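Local structure of CmeC (Campylobacter jejuni, 4MT4) at residues Y130-R135 against Q285-G290; S137-K142 against K281-N286; A143-Y148 against E454-N459. The protein probably serves as the trimeric outer membrane channel of a drug efflux system, carrying exported compounds across the outer membrane of Campylobacter jejuni. All coordinates share one frame; numbering follows the deposited sequence.

Contact 1. Residues Y130-R135 against Q285-G290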
loop_
_atom_site.group_PDB
_atom_site.type_symbol
_atom_site.label_atom_id
_atom_site.label_comp_id
_atom_site.label_asym_id
_atom_site.label_seq_id
_atom_site.Cartn_x
_atom_site.Cartn_y
_atom_site.Cartn_z
ATOM N N TYR B 130 -11.994 -24.738 -21.268
ATOM C CA TYR B 130 -11.003 -25.278 -20.347
ATOM C C TYR B 130 -9.597 -25.182 -20.927
ATOM O O TYR B 130 -8.614 -25.150 -20.186
ATOM C CB TYR B 130 -11.345 -26.729 -19.998
ATOM C CG TYR B 130 -12.725 -26.879 -19.393
ATOM C CD1 TYR B 130 -12.953 -26.577 -18.058
ATOM C CD2 TYR B 130 -13.801 -27.309 -20.161
ATOM C CE1 TYR B 130 -14.211 -26.705 -17.501
ATOM C CE2 TYR B 130 -15.064 -27.440 -19.612
ATOM C CZ TYR B 130 -15.262 -27.136 -18.281
ATOM O OH TYR B 130 -16.515 -27.263 -17.725
ATOM N N ARG B 131 -9.500 -25.129 -22.251
ATOM C CA ARG B 131 -8.203 -24.963 -22.899
ATOM C C ARG B 131 -7.658 -23.565 -22.631
ATOM O O ARG B 131 -6.477 -23.401 -22.337
ATOM C CB ARG B 131 -8.299 -25.212 -24.407
ATOM C CG ARG B 131 -6.949 -25.185 -25.120
ATOM C CD ARG B 131 -7.057 -25.629 -26.571
ATOM N NE ARG B 131 -7.222 -24.507 -27.492
ATOM C CZ ARG B 131 -6.225 -23.950 -28.174
ATOM N NH1 ARG B 131 -6.463 -22.935 -28.993
ATOM N NH2 ARG B 131 -4.990 -24.412 -28.042
ATOM N N ASP B 132 -8.528 -22.562 -22.723
ATOM C CA ASP B 132 -8.126 -21.179 -22.487
ATOM C C ASP B 132 -7.987 -20.882 -20.995
ATOM O O ASP B 132 -7.233 -19.993 -20.604
ATOM C CB ASP B 132 -9.118 -20.206 -23.127
ATOM C CG ASP B 132 -9.012 -20.179 -24.641
ATOM O OD1 ASP B 132 -8.048 -20.762 -25.178
ATOM O OD2 ASP B 132 -9.884 -19.567 -25.295
ATOM N N THR B 133 -8.719 -21.620 -20.166
ATOM C CA THR B 133 -8.543 -21.528 -18.722
ATOM C C THR B 133 -7.132 -21.984 -18.370
ATOM O O THR B 133 -6.465 -21.394 -17.520
ATOM C CB THR B 133 -9.579 -22.380 -17.956
ATOM O OG1 THR B 133 -10.900 -21.892 -18.223
ATOM C CG2 THR B 133 -9.318 -22.314 -16.456
ATOM N N TYR B 134 -6.684 -23.035 -19.049
ATOM C CA TYR B 134 -5.335 -23.562 -18.881
ATOM C C TYR B 134 -4.285 -22.593 -19.418
ATOM O O TYR B 134 -3.261 -22.353 -18.777
ATOM C CB TYR B 134 -5.206 -24.920 -19.581
ATOM C CG TYR B 134 -3.786 -25.432 -19.680
ATOM C CD1 TYR B 134 -3.161 -26.014 -18.586
ATOM C CD2 TYR B 134 -3.073 -25.335 -20.868
ATOM C CE1 TYR B 134 -1.864 -26.481 -18.670
ATOM C CE2 TYR B 134 -1.775 -25.799 -20.962
ATOM C CZ TYR B 134 -1.176 -26.371 -19.859
ATOM O OH TYR B 134 0.116 -26.835 -19.946
ATOM N N ARG B 135 -4.547 -22.040 -20.599
ATOM C CA ARG B 135 -3.626 -21.103 -21.234
ATOM C C ARG B 135 -3.487 -19.819 -20.419
ATOM O O ARG B 135 -2.422 -19.203 -20.393
ATOM C CB ARG B 135 -4.089 -20.772 -22.654
ATOM C CG ARG B 135 -3.996 -21.933 -23.637
ATOM C CD ARG B 135 -4.914 -21.704 -24.830
ATOM N NE ARG B 135 -4.179 -21.458 -26.066
ATOM C CZ ARG B 135 -4.724 -20.952 -27.170
ATOM N NH1 ARG B 135 -6.010 -20.627 -27.187
ATOM N NH2 ARG B 135 -3.982 -20.764 -28.252
ATOM N N GLN B 285 -5.491 -12.310 -19.260
ATOM C CA GLN B 285 -6.837 -11.746 -19.267
ATOM C C GLN B 285 -7.492 -11.912 -20.634
ATOM O O GLN B 285 -8.710 -12.055 -20.736
ATOM C CB GLN B 285 -6.802 -10.267 -18.875
ATOM C CG GLN B 285 -6.317 -10.018 -17.454
ATOM C CD GLN B 285 -7.209 -10.674 -16.418
ATOM O OE1 GLN B 285 -8.435 -10.625 -16.517
ATOM N NE2 GLN B 285 -6.595 -11.302 -15.421
ATOM N N ASN B 286 -6.675 -11.897 -21.683
ATOM C CA ASN B 286 -7.171 -12.068 -23.043
ATOM C C ASN B 286 -7.735 -13.468 -23.254
ATOM O O ASN B 286 -8.743 -13.646 -23.938
ATOM C CB ASN B 286 -6.058 -11.787 -24.053
ATOM C CG ASN B 286 -6.533 -11.894 -25.487
ATOM O OD1 ASN B 286 -7.254 -11.026 -25.980
ATOM N ND2 ASN B 286 -6.123 -12.957 -26.169
ATOM N N TYR B 287 -7.079 -14.458 -22.656
ATOM C CA TYR B 287 -7.544 -15.840 -22.718
ATOM C C TYR B 287 -8.846 -16.016 -21.943
ATOM O O TYR B 287 -9.703 -16.816 -22.317
ATOM C CB TYR B 287 -6.474 -16.790 -22.171
ATOM C CG TYR B 287 -5.374 -17.115 -23.158
ATOM C CD1 TYR B 287 -5.674 -17.502 -24.461
ATOM C CD2 TYR B 287 -4.035 -17.030 -22.792
ATOM C CE1 TYR B 287 -4.671 -17.799 -25.367
ATOM C CE2 TYR B 287 -3.027 -17.324 -23.690
ATOM C CZ TYR B 287 -3.349 -17.708 -24.975
ATOM O OH TYR B 287 -2.340 -17.999 -25.863
ATOM N N LEU B 288 -8.986 -15.257 -20.860
ATOM C CA LEU B 288 -10.170 -15.338 -20.012
ATOM C C LEU B 288 -11.385 -14.711 -20.683
ATOM O O LEU B 288 -12.523 -14.982 -20.300
ATOM C CB LEU B 288 -9.908 -14.667 -18.665
ATOM C CG LEU B 288 -8.918 -15.402 -17.760
ATOM C CD1 LEU B 288 -8.730 -14.659 -16.447
ATOM C CD2 LEU B 288 -9.382 -16.832 -17.518
ATOM N N VAL B 289 -11.139 -13.862 -21.676
ATOM C CA VAL B 289 -12.218 -13.313 -22.484
ATOM C C VAL B 289 -12.860 -14.441 -23.284
ATOM O O VAL B 289 -14.086 -14.531 -23.380
ATOM C CB VAL B 289 -11.719 -12.209 -23.437
ATOM C CG1 VAL B 289 -12.815 -11.807 -24.413
ATOM C CG2 VAL B 289 -11.233 -11.003 -22.645
ATOM N N GLY B 290 -12.020 -15.308 -23.841
ATOM C CA GLY B 290 -12.491 -16.461 -24.585
ATOM C C GLY B 290 -13.303 -17.407 -23.720
ATOM O O GLY B 290 -14.342 -17.906 -24.148
#
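Helices 129-195 and 273-293 run almost antiparallel where Asp132 and Arg135 meet Tyr287, the axes of the short segments approaching to 8.2 Å at 168°, with Asp132 and Tyr287 closest in register. Tyr287 carries the contact. Its ring reaches across to helix 129-195 and lies against Arg135, whose CB sits over the middle of one ring face, 3.7 Å from the Tyr287 centroid and only 8° off the normal, a textbook CH-pi contact. Farther out the arginine chain bends at chi3, which brings its guanidinium back beside the same tyrosine. CE1 of Tyr287 lies 3.6 Å from Arg135 NH1, over one face of the guanidinium but toward its rim. With the two planes 37° apart, this is not a flat stack. The opposite guanidinium face is covered by Arg131, whose CZ lies above its centre, so the group is sandwiched between an aromatic ring and a second guanidinium.

What holds it there is Asp132, one turn back on the same helix. Arg135 NH1 donates to Asp132 OD1 at 2.9 Å, nearly straight, and meets the syn side of the carboxylate from within the guanidinium plane. The other oxygen, OD2, accepts from Ser2 and Ser4 of the N-terminal arm. Asp132 also packs on helix 273-293, with CB 3.5 Å from Tyr287 O and OD2 4.1 Å from Gly290 CA, where glycine leaves room for the carboxylate.

No hydrogen bond joins the two segments. The helices are held by packing around an intrahelical salt bridge, and the buried carboxylate, paired with the Arg135 end of the stack, probably eases the closeness of two like charges while also tying down the lipoprotein's N-terminal arm.

Contact 2. Residues S137-K142 against K281-N286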
loop_
_atom_site.group_PDB
_atom_site.type_symbol
_atom_site.label_atom_id
_atom_site.label_comp_id
_atom_site.label_asym_id
_atom_site.label_seq_id
_atom_site.Cartn_x
_atom_site.Cartn_y
_atom_site.Cartn_z
ATOM N N SER B 137 -3.732 -19.672 -17.129
ATOM C CA SER B 137 -2.882 -20.052 -16.006
ATOM C C SER B 137 -1.429 -20.214 -16.434
ATOM O O SER B 137 -0.512 -19.990 -15.645
ATOM C CB SER B 137 -3.381 -21.348 -15.371
ATOM O OG SER B 137 -4.657 -21.160 -14.787
ATOM N N LYS B 138 -1.227 -20.614 -17.684
ATOM C CA LYS B 138 0.117 -20.756 -18.227
ATOM C C LYS B 138 0.772 -19.389 -18.350
ATOM O O LYS B 138 1.974 -19.239 -18.127
ATOM C CB LYS B 138 0.078 -21.460 -19.584
ATOM C CG LYS B 138 1.396 -22.095 -20.005
ATOM C CD LYS B 138 1.204 -22.980 -21.229
ATOM C CE LYS B 138 2.433 -23.838 -21.508
ATOM N NZ LYS B 138 3.604 -23.042 -21.969
ATOM N N SER B 139 -0.032 -18.392 -18.706
ATOM C CA SER B 139 0.440 -17.015 -18.787
ATOM C C SER B 139 0.603 -16.428 -17.387
ATOM O O SER B 139 1.447 -15.564 -17.155
ATOM C CB SER B 139 -0.527 -16.167 -19.610
ATOM O OG SER B 139 -0.642 -16.666 -20.931
ATOM N N GLY B 140 -0.217 -16.907 -16.456
ATOM C CA GLY B 140 -0.127 -16.493 -15.070
ATOM C C GLY B 140 1.151 -16.998 -14.432
ATOM O O GLY B 140 1.761 -16.313 -13.612
ATOM N N PHE B 141 1.555 -18.207 -14.812
ATOM C CA PHE B 141 2.792 -18.796 -14.312
ATOM C C PHE B 141 4.009 -18.076 -14.881
ATOM O O PHE B 141 4.960 -17.788 -14.158
ATOM C CB PHE B 141 2.866 -20.287 -14.649
ATOM C CG PHE B 141 4.231 -20.883 -14.440
ATOM C CD1 PHE B 141 4.717 -21.097 -13.161
ATOM C CD2 PHE B 141 5.030 -21.219 -15.521
ATOM C CE1 PHE B 141 5.973 -21.636 -12.962
ATOM C CE2 PHE B 141 6.288 -21.760 -15.329
ATOM C CZ PHE B 141 6.760 -21.969 -14.047
ATOM N N LYS B 142 3.972 -17.793 -16.180
ATOM C CA LYS B 142 5.052 -17.065 -16.840
ATOM C C LYS B 142 5.206 -15.669 -16.246
ATOM O O LYS B 142 6.313 -15.140 -16.153
ATOM C CB LYS B 142 4.803 -16.968 -18.347
ATOM C CG LYS B 142 5.016 -18.272 -19.099
ATOM C CD LYS B 142 4.942 -18.054 -20.604
ATOM C CE LYS B 142 5.266 -19.327 -21.370
ATOM N NZ LYS B 142 5.262 -19.108 -22.845
ATOM N N LYS B 281 0.462 -10.980 -18.062
ATOM C CA LYS B 281 -0.787 -10.770 -17.344
ATOM C C LYS B 281 -1.864 -10.239 -18.284
ATOM O O LYS B 281 -3.058 -10.392 -18.027
ATOM C CB LYS B 281 -0.577 -9.816 -16.171
ATOM C CG LYS B 281 0.249 -10.419 -15.047
ATOM C CD LYS B 281 0.474 -9.430 -13.922
ATOM C CE LYS B 281 1.358 -10.025 -12.836
ATOM N NZ LYS B 281 1.567 -9.085 -11.700
ATOM N N LEU B 282 -1.431 -9.624 -19.380
ATOM C CA LEU B 282 -2.355 -9.117 -20.387
ATOM C C LEU B 282 -2.902 -10.250 -21.253
ATOM O O LEU B 282 -4.101 -10.301 -21.529
ATOM C CB LEU B 282 -1.674 -8.064 -21.262
ATOM C CG LEU B 282 -2.457 -7.560 -22.477
ATOM C CD1 LEU B 282 -3.805 -6.982 -22.062
ATOM C CD2 LEU B 282 -1.642 -6.536 -23.250
ATOM N N THR B 283 -2.027 -11.163 -21.673
ATOM C CA THR B 283 -2.455 -12.322 -22.461
ATOM C C THR B 283 -3.312 -13.248 -21.613
ATOM O O THR B 283 -4.178 -13.952 -22.124
ATOM C CB THR B 283 -1.266 -13.134 -23.011
ATOM O OG1 THR B 283 -0.997 -14.239 -22.139
ATOM C CG2 THR B 283 -0.025 -12.269 -23.124
ATOM N N GLN B 284 -3.049 -13.245 -20.311
ATOM C CA GLN B 284 -3.815 -14.051 -19.372
ATOM C C GLN B 284 -5.275 -13.617 -19.365
ATOM O O GLN B 284 -6.180 -14.443 -19.461
ATOM C CB GLN B 284 -3.226 -13.943 -17.966
ATOM C CG GLN B 284 -4.052 -14.640 -16.901
ATOM C CD GLN B 284 -3.440 -14.522 -15.519
ATOM O OE1 GLN B 284 -2.782 -13.531 -15.201
ATOM N NE2 GLN B 284 -3.653 -15.537 -14.690
ATOM N N GLN B 285 -5.491 -12.310 -19.260
ATOM C CA GLN B 285 -6.837 -11.746 -19.267
ATOM C C GLN B 285 -7.492 -11.912 -20.634
ATOM O O GLN B 285 -8.710 -12.055 -20.736
ATOM C CB GLN B 285 -6.802 -10.267 -18.875
ATOM C CG GLN B 285 -6.317 -10.018 -17.454
ATOM C CD GLN B 285 -7.209 -10.674 -16.418
ATOM O OE1 GLN B 285 -8.435 -10.625 -16.517
ATOM N NE2 GLN B 285 -6.595 -11.302 -15.421
ATOM N N ASN B 286 -6.675 -11.897 -21.683
ATOM C CA ASN B 286 -7.171 -12.068 -23.043
ATOM C C ASN B 286 -7.735 -13.468 -23.254
ATOM O O ASN B 286 -8.743 -13.646 -23.938
ATOM C CB ASN B 286 -6.058 -11.787 -24.053
ATOM C CG ASN B 286 -6.533 -11.894 -25.487
ATOM O OD1 ASN B 286 -7.254 -11.026 -25.980
ATOM N ND2 ASN B 286 -6.123 -12.957 -26.169
#
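Ser139 turns OG back beside its own backbone N (chi1 -60°), which swings the hydroxyl to within 2.7 Å of Thr283 OG1, close enough for a hydrogen bond between the two. Gln284 makes a different choice: it sends CG anti to its N (chi1 174°) and continues fully extended, carrying its amide alongside the residue that follows the serine, Gly140. There NE2 of Gln284 lies 3.7 Å from Gly140 CA; a bare alpha carbon lets the amide lie close to the backbone. Between these two meetings, Ser139 CB rests 3.9 Å from Gln284 CB.

Each hydroxyl also has a main-chain carbonyl of its own helix within reach, Arg135 O for Ser139 OG and, more weakly, Glu280 O for Thr283 OG1. Small residues at 139 and 140 suit the near antiparallel pairing of helices 129-195 and 273-293, whose local axes come within 8.0 Å. Leu7 of the N-terminal arm packs on Thr283.

The two hydroxyls thus share two protons among three possible bonds, and the chemistry is that of a close, partly polar helix interface made possible by small residues.

Contact 3. Residues A143-Y148 against E454-N459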
loop_
_atom_site.group_PDB
_atom_site.type_symbol
_atom_site.label_atom_id
_atom_site.label_comp_id
_atom_site.label_asym_id
_atom_site.label_seq_id
_atom_site.Cartn_x
_atom_site.Cartn_y
_atom_site.Cartn_z
ATOM N N ALA B 143 4.084 -15.080 -15.846
ATOM C CA ALA B 143 4.092 -13.771 -15.212
ATOM C C ALA B 143 4.725 -13.852 -13.828
ATOM O O ALA B 143 5.410 -12.925 -13.395
ATOM C CB ALA B 143 2.682 -13.215 -15.123
ATOM N N SER B 144 4.497 -14.967 -13.142
ATOM C CA SER B 144 5.063 -15.180 -11.814
ATOM C C SER B 144 6.574 -15.381 -11.895
ATOM O O SER B 144 7.302 -15.050 -10.962
ATOM C CB SER B 144 4.407 -16.383 -11.129
ATOM O OG SER B 144 4.730 -17.591 -11.795
ATOM N N GLU B 145 7.036 -15.928 -13.016
ATOM C CA GLU B 145 8.465 -16.115 -13.239
ATOM C C GLU B 145 9.153 -14.771 -13.455
ATOM O O GLU B 145 10.230 -14.515 -12.914
ATOM C CB GLU B 145 8.713 -17.032 -14.437
ATOM C CG GLU B 145 8.431 -18.501 -14.172
ATOM C CD GLU B 145 8.787 -19.381 -15.354
ATOM O OE1 GLU B 145 8.380 -19.053 -16.488
ATOM O OE2 GLU B 145 9.481 -20.397 -15.147
ATOM N N TYR B 146 8.518 -13.915 -14.250
ATOM C CA TYR B 146 9.032 -12.576 -14.505
ATOM C C TYR B 146 8.945 -11.715 -13.251
ATOM O O TYR B 146 9.783 -10.839 -13.031
ATOM C CB TYR B 146 8.266 -11.919 -15.654
ATOM C CG TYR B 146 8.484 -12.581 -16.997
ATOM C CD1 TYR B 146 9.717 -13.125 -17.333
ATOM C CD2 TYR B 146 7.456 -12.665 -17.928
ATOM C CE1 TYR B 146 9.921 -13.729 -18.558
ATOM C CE2 TYR B 146 7.650 -13.268 -19.154
ATOM C CZ TYR B 146 8.885 -13.799 -19.465
ATOM O OH TYR B 146 9.084 -14.402 -20.685
ATOM N N ASP B 147 7.924 -11.967 -12.436
ATOM C CA ASP B 147 7.774 -11.279 -11.158
ATOM C C ASP B 147 8.884 -11.681 -10.193
ATOM O O ASP B 147 9.319 -10.881 -9.368
ATOM C CB ASP B 147 6.408 -11.574 -10.534
ATOM C CG ASP B 147 5.294 -10.748 -11.145
ATOM O OD1 ASP B 147 5.594 -9.712 -11.774
ATOM O OD2 ASP B 147 4.114 -11.129 -10.992
ATOM N N TYR B 148 9.341 -12.924 -10.304
ATOM C CA TYR B 148 10.440 -13.406 -9.474
ATOM C C TYR B 148 11.754 -12.757 -9.888
ATOM O O TYR B 148 12.569 -12.385 -9.045
ATOM C CB TYR B 148 10.562 -14.927 -9.554
ATOM C CG TYR B 148 11.786 -15.475 -8.847
ATOM C CD1 TYR B 148 11.824 -15.574 -7.462
ATOM C CD2 TYR B 148 12.900 -15.893 -9.566
ATOM C CE1 TYR B 148 12.940 -16.074 -6.813
ATOM C CE2 TYR B 148 14.018 -16.394 -8.925
ATOM C CZ TYR B 148 14.033 -16.482 -7.549
ATOM O OH TYR B 148 15.144 -16.981 -6.905
ATOM N N GLU B 454 15.563 -15.832 -23.293
ATOM C CA GLU B 454 16.244 -16.999 -22.740
ATOM C C GLU B 454 15.285 -17.961 -22.042
ATOM O O GLU B 454 14.111 -17.651 -21.842
ATOM C CB GLU B 454 17.333 -16.562 -21.760
ATOM C CG GLU B 454 18.445 -15.731 -22.382
ATOM C CD GLU B 454 19.499 -15.324 -21.370
ATOM O OE1 GLU B 454 19.384 -15.729 -20.195
ATOM O OE2 GLU B 454 20.443 -14.599 -21.749
ATOM N N ASP B 455 15.797 -19.132 -21.676
ATOM C CA ASP B 455 15.022 -20.106 -20.915
ATOM C C ASP B 455 14.875 -19.620 -19.477
ATOM O O ASP B 455 15.772 -19.805 -18.656
ATOM C CB ASP B 455 15.690 -21.484 -20.953
ATOM C CG ASP B 455 14.767 -22.599 -20.491
ATOM O OD1 ASP B 455 13.723 -22.305 -19.868
ATOM O OD2 ASP B 455 15.092 -23.777 -20.745
ATOM N N THR B 456 13.737 -18.999 -19.186
ATOM C CA THR B 456 13.500 -18.387 -17.884
ATOM C C THR B 456 13.499 -19.416 -16.757
ATOM O O THR B 456 14.098 -19.194 -15.705
ATOM C CB THR B 456 12.165 -17.622 -17.862
ATOM O OG1 THR B 456 12.083 -16.763 -19.005
ATOM C CG2 THR B 456 12.049 -16.789 -16.594
ATOM N N SER B 457 12.829 -20.542 -16.984
ATOM C CA SER B 457 12.729 -21.597 -15.980
ATOM C C SER B 457 14.101 -22.175 -15.640
ATOM O O SER B 457 14.429 -22.382 -14.473
ATOM C CB SER B 457 11.798 -22.710 -16.465
ATOM O OG SER B 457 10.499 -22.207 -16.722
ATOM N N LYS B 458 14.897 -22.429 -16.672
ATOM C CA LYS B 458 16.250 -22.939 -16.498
ATOM C C LYS B 458 17.134 -21.915 -15.786
ATOM O O LYS B 458 17.951 -22.271 -14.936
ATOM C CB LYS B 458 16.852 -23.313 -17.854
ATOM C CG LYS B 458 18.354 -23.490 -17.850
ATOM C CD LYS B 458 18.875 -23.769 -19.248
ATOM C CE LYS B 458 20.383 -23.609 -19.309
ATOM N NZ LYS B 458 20.800 -22.208 -19.010
ATOM N N ASN B 459 16.959 -20.644 -16.136
ATOM C CA ASN B 459 17.706 -19.566 -15.498
ATOM C C ASN B 459 17.327 -19.393 -14.031
ATOM O O ASN B 459 18.196 -19.221 -13.178
ATOM C CB ASN B 459 17.494 -18.249 -16.245
ATOM C CG ASN B 459 18.267 -18.187 -17.548
ATOM O OD1 ASN B 459 19.303 -18.834 -17.699
ATOM N ND2 ASN B 459 17.768 -17.403 -18.497
#
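Glu145 and Ser457 supply the one hydrogen bond across the contact. Ser457 OG donates at 2.6 Å to Glu145 OE2, which receives it on its syn lone pair, on the side of the other carboxylate oxygen. Reach explains the pairing: beyond CG the glutamate chain is extended (chi2 -176°), which carries its carboxylate off helix 129-195 and out to the first turn of helix 456-463. The serine is exposed, whereas the glutamate is buried and packs on Met67 and Ile460, its OE2 gripped by Ser457.

Van der Waals contacts fill in behind. Thr456 points at the long helix, and with OG1 beside the backbone N (chi1 -49°) and CG2 therefore anti to it, the methyl settles 4.0 Å from Glu145 CB. Its hydroxyl turns instead to Tyr146, where OG1 approaches CE1 at 3.8 Å, oblique to the ring; the two side chains cross at about a right angle. Tyr146 also packs on Ser277 and Glu280 of helix 273-293.

Helix 456-463 is a short C-terminal helix laid against the long helix 129-195 of the channel's helical barrel, the hallmark of outer membrane factors, and it is the very start of this helix that makes the contact. Thr456 and Ser457 are its first two residues.

A weak capping bond marks that start. Asp455 sits at the N-cap position, and its OD1 accepts from Lys458 N in a straight but long bond of 3.4 Å. A separate side-chain bond lies close by: Glu454 OE1 takes a hydrogen bond from Asn459 ND2 at 2.9 Å, through its anti lone pair and with Glu454 OE1 lying 32° out of the Asn459 amide plane; Lys35 lies near the same oxygen as a long, weak ion pair.

All three contacts use helix 129-195, taken in order along its first twenty residues. Contacts 1 and 2 pair it with helix 273-293 in reverse order, as antiparallel helices must; their centres are 8 Å apart, and Tyr287 CE2 packs on Ser139 OG at 3.7 Å. Contact 3, centred 13 Å from contact 2 and 21 Å from contact 1, brings in helix 456-463 near the C-terminus. A weak, long ion pair between Lys281 and Asp147 links contacts 2 and 3. Close to the beta strands, at its start, the long helix thus joins helix 273-293, and farther along it receives the C-terminal helix, within one chain of the trimer.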